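Local structure of lactococcus lactis MG1363 DpsA (Lactococcus lactis, 1ZS3) at residues Leu114-Ile119 / Leu166-Ala171. The protein is a Dps-family protein of the oxidative stress response that assembles into a dodecamer and binds DNA, its N-terminal helix being required for that binding. Numbering follows the deposited sequence.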
ATOM      1  N   LEU A 114       8.964  28.506  24.178  1.00 52.16           N
ATOM      2  CA  LEU A 114       7.910  28.370  23.168  1.00 51.64           C
ATOM      3  C   LEU A 114       6.887  27.353  23.625  1.00 51.20           C
ATOM      4  O   LEU A 114       5.699  27.586  23.535  1.00 51.72           O
ATOM      5  CB  LEU A 114       8.524  27.937  21.844  1.00 51.31           C
ATOM      6  CG  LEU A 114       9.359  29.037  21.175  1.00 51.95           C
ATOM      7  CD1 LEU A 114      10.408  28.394  20.329  1.00 52.83           C
ATOM      8  CD2 LEU A 114       8.459  29.918  20.320  1.00 51.95           C
ATOM      9  N   LEU A 115       7.357  26.220  24.140  1.00 50.81           N
ATOM     10  CA  LEU A 115       6.454  25.137  24.542  1.00 50.40           C
ATOM     11  C   LEU A 115       5.552  25.597  25.628  1.00 50.55           C
ATOM     12  O   LEU A 115       4.345  25.361  25.577  1.00 50.60           O
ATOM     13  CB  LEU A 115       7.229  23.914  24.993  1.00 50.16           C
ATOM     14  CG  LEU A 115       7.304  22.869  23.873  1.00 50.92           C
ATOM     15  CD1 LEU A 115       7.982  23.389  22.627  1.00 51.50           C
ATOM     16  CD2 LEU A 115       7.996  21.644  24.354  1.00 52.69           C
ATOM     17  N   GLU A 116       6.132  26.286  26.597  1.00 50.74           N
ATOM     18  CA  GLU A 116       5.386  26.807  27.737  1.00 50.93           C
ATOM     19  C   GLU A 116       4.284  27.813  27.334  1.00 49.45           C
ATOM     20  O   GLU A 116       3.208  27.827  27.920  1.00 49.69           O
ATOM     21  CB  GLU A 116       6.367  27.426  28.710  1.00 52.22           C
ATOM     22  CG  GLU A 116       5.899  27.365  30.154  1.00 55.19           C
ATOM     23  CD  GLU A 116       7.045  27.520  31.125  1.00 58.38           C
ATOM     24  OE1 GLU A 116       7.554  26.477  31.642  1.00 60.07           O
ATOM     25  OE2 GLU A 116       7.451  28.694  31.320  1.00 60.78           O
ATOM     26  N   SER A 117       4.540  28.606  26.310  1.00 47.49           N
ATOM     27  CA  SER A 117       3.559  29.526  25.790  1.00 46.57           C
ATOM     28  C   SER A 117       2.409  28.811  25.118  1.00 46.01           C
ATOM     29  O   SER A 117       1.279  29.324  25.137  1.00 47.18           O
ATOM     30  CB  SER A 117       4.217  30.474  24.821  1.00 46.70           C
ATOM     31  OG  SER A 117       4.245  29.936  23.520  1.00 46.73           O
ATOM     32  N   PHE A 118       2.671  27.628  24.550  1.00 44.11           N
ATOM     33  CA  PHE A 118       1.620  26.864  23.907  1.00 41.19           C
ATOM     34  C   PHE A 118       0.791  26.119  24.903  1.00 40.23           C
ATOM     35  O   PHE A 118      -0.361  25.873  24.612  1.00 38.14           O
ATOM     36  CB  PHE A 118       2.198  25.925  22.864  1.00 40.21           C
ATOM     37  CG  PHE A 118       2.644  26.626  21.627  1.00 37.81           C
ATOM     38  CD1 PHE A 118       1.779  27.406  20.912  1.00 36.69           C
ATOM     39  CD2 PHE A 118       3.941  26.537  21.205  1.00 36.89           C
ATOM     40  CE1 PHE A 118       2.200  28.056  19.763  1.00 36.95           C
ATOM     41  CE2 PHE A 118       4.370  27.186  20.072  1.00 37.09           C
ATOM     42  CZ  PHE A 118       3.502  27.955  19.355  1.00 36.78           C
ATOM     43  N   ILE A 119       1.340  25.826  26.075  1.00 40.49           N
ATOM     44  CA  ILE A 119       0.553  25.083  27.078  1.00 41.57           C
ATOM     45  C   ILE A 119      -0.516  26.014  27.559  1.00 42.75           C
ATOM     46  O   ILE A 119      -1.663  25.617  27.702  1.00 42.78           O
ATOM     47  CB  ILE A 119       1.403  24.605  28.278  1.00 41.43           C
ATOM     48  CG1 ILE A 119       2.341  23.486  27.822  1.00 41.58           C
ATOM     49  CG2 ILE A 119       0.515  24.107  29.411  1.00 42.02           C
ATOM     50  CD1 ILE A 119       3.473  23.242  28.737  1.00 41.15           C
ATOM     51  N   LEU A 166       8.708  18.973  28.567  1.00 49.87           N
ATOM     52  CA  LEU A 166       9.476  19.918  29.395  1.00 50.81           C
ATOM     53  C   LEU A 166       9.788  19.275  30.755  1.00 51.70           C
ATOM     54  O   LEU A 166      10.307  19.925  31.657  1.00 52.17           O
ATOM     55  CB  LEU A 166       8.642  21.215  29.635  1.00 50.60           C
ATOM     56  CG  LEU A 166       8.298  22.103  28.422  1.00 50.15           C
ATOM     57  CD1 LEU A 166       7.336  23.184  28.817  1.00 49.25           C
ATOM     58  CD2 LEU A 166       9.550  22.719  27.842  1.00 50.36           C
ATOM     59  N   GLY A 167       9.499  17.982  30.892  1.00 52.76           N
ATOM     60  CA  GLY A 167       9.864  17.213  32.067  1.00 53.60           C
ATOM     61  C   GLY A 167       8.803  17.305  33.143  1.00 54.95           C
ATOM     62  O   GLY A 167       8.968  16.791  34.230  1.00 54.75           O
ATOM     63  N   LYS A 168       7.719  17.993  32.829  1.00 56.99           N
ATOM     64  CA  LYS A 168       6.661  18.319  33.804  1.00 58.49           C
ATOM     65  C   LYS A 168       5.443  17.398  33.673  1.00 58.42           C
ATOM     66  O   LYS A 168       5.128  16.883  32.613  1.00 58.01           O
ATOM     67  CB  LYS A 168       6.184  19.786  33.650  1.00 59.33           C
ATOM     68  CG  LYS A 168       7.320  20.864  33.612  1.00 61.31           C
ATOM     69  CD  LYS A 168       7.059  22.090  34.551  1.00 63.54           C
ATOM     70  CE  LYS A 168       7.808  23.368  34.131  1.00 63.16           C
ATOM     71  NZ  LYS A 168       9.287  23.122  34.036  1.00 63.38           N
ATOM     72  N   SER A 169       4.769  17.216  34.810  1.00 59.20           N
ATOM     73  CA  SER A 169       3.414  16.674  34.865  1.00 60.02           C
ATOM     74  C   SER A 169       2.454  17.737  34.362  1.00 60.79           C
ATOM     75  O   SER A 169       2.721  18.931  34.459  1.00 60.75           O
ATOM     76  CB  SER A 169       3.039  16.266  36.298  1.00 59.68           C
ATOM     77  OG  SER A 169       3.077  14.853  36.411  1.00 59.99           O
ATOM     78  N   VAL A 170       1.292  17.297  33.901  1.00 61.37           N
ATOM     79  CA  VAL A 170       0.251  18.241  33.532  1.00 62.00           C
ATOM     80  C   VAL A 170      -0.126  19.012  34.832  1.00 62.59           C
ATOM     81  O   VAL A 170      -0.218  20.244  34.817  1.00 62.69           O
ATOM     82  CB  VAL A 170      -0.959  17.529  32.797  1.00 61.85           C
ATOM     83  CG1 VAL A 170      -2.101  17.104  33.791  1.00 61.60           C
ATOM     84  CG2 VAL A 170      -1.506  18.430  31.730  1.00 61.86           C
ATOM     85  N   ALA A 171      -0.180  18.271  35.962  1.00 62.85           N
ATOM     86  CA  ALA A 171      -0.570  18.800  37.285  1.00 63.31           C
ATOM     87  C   ALA A 171       0.218  20.061  37.704  1.00 63.33           C
ATOM     88  O   ALA A 171      -0.347  20.931  38.399  1.00 63.92           O
ATOM     89  CB  ALA A 171      -0.437  17.707  38.377  1.00 63.55           C
TER
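L166, the first residue after helix 142-165, lays its isobutyl group against one side of helix 111-138, and the apolar part of the contact gathers around it. Its CG stands anti to the carbonyl carbon (chi1 -65°), directed at helix 111-138, and chi2 of 172° turns CD2 to L115 and CD1 to I119. CD2 lies 3.9 Å from L115 CB, with the two leucine side chains crossing obliquely. CD1 also touches L115 CB but reaches on to the next turn, meeting I119 CD1 tip to tip at 3.9 Å; L166 thus bridges positions i and i+4 of the helix, and L115 and I119 are both buried.

The polar margin is looser. E116, with CG anti to the backbone N (chi1 -151°) and an extended chain, crosses K168 obliquely, so that its OE1 comes 4.0 Å from K168 CE. The ammonium stays farther off, with E116 OE1 and K168 NZ 4.5 Å apart, too far for a salt bridge; any attraction between these partly exposed groups is probably diffuse. No hydrogen bond joins the two segments.

G167, with positive phi, is the C' residue of a Schellman motif that ends helix 142-165. F173 touches E116, I119 and K168. Within the Dps four-helix bundle, L115 also packs on L162 and D165 of helix 142-165; L114 and F118 touch helix 27-51, F118 also reaching L162; V170 and A171 meet N83 of a second subunit.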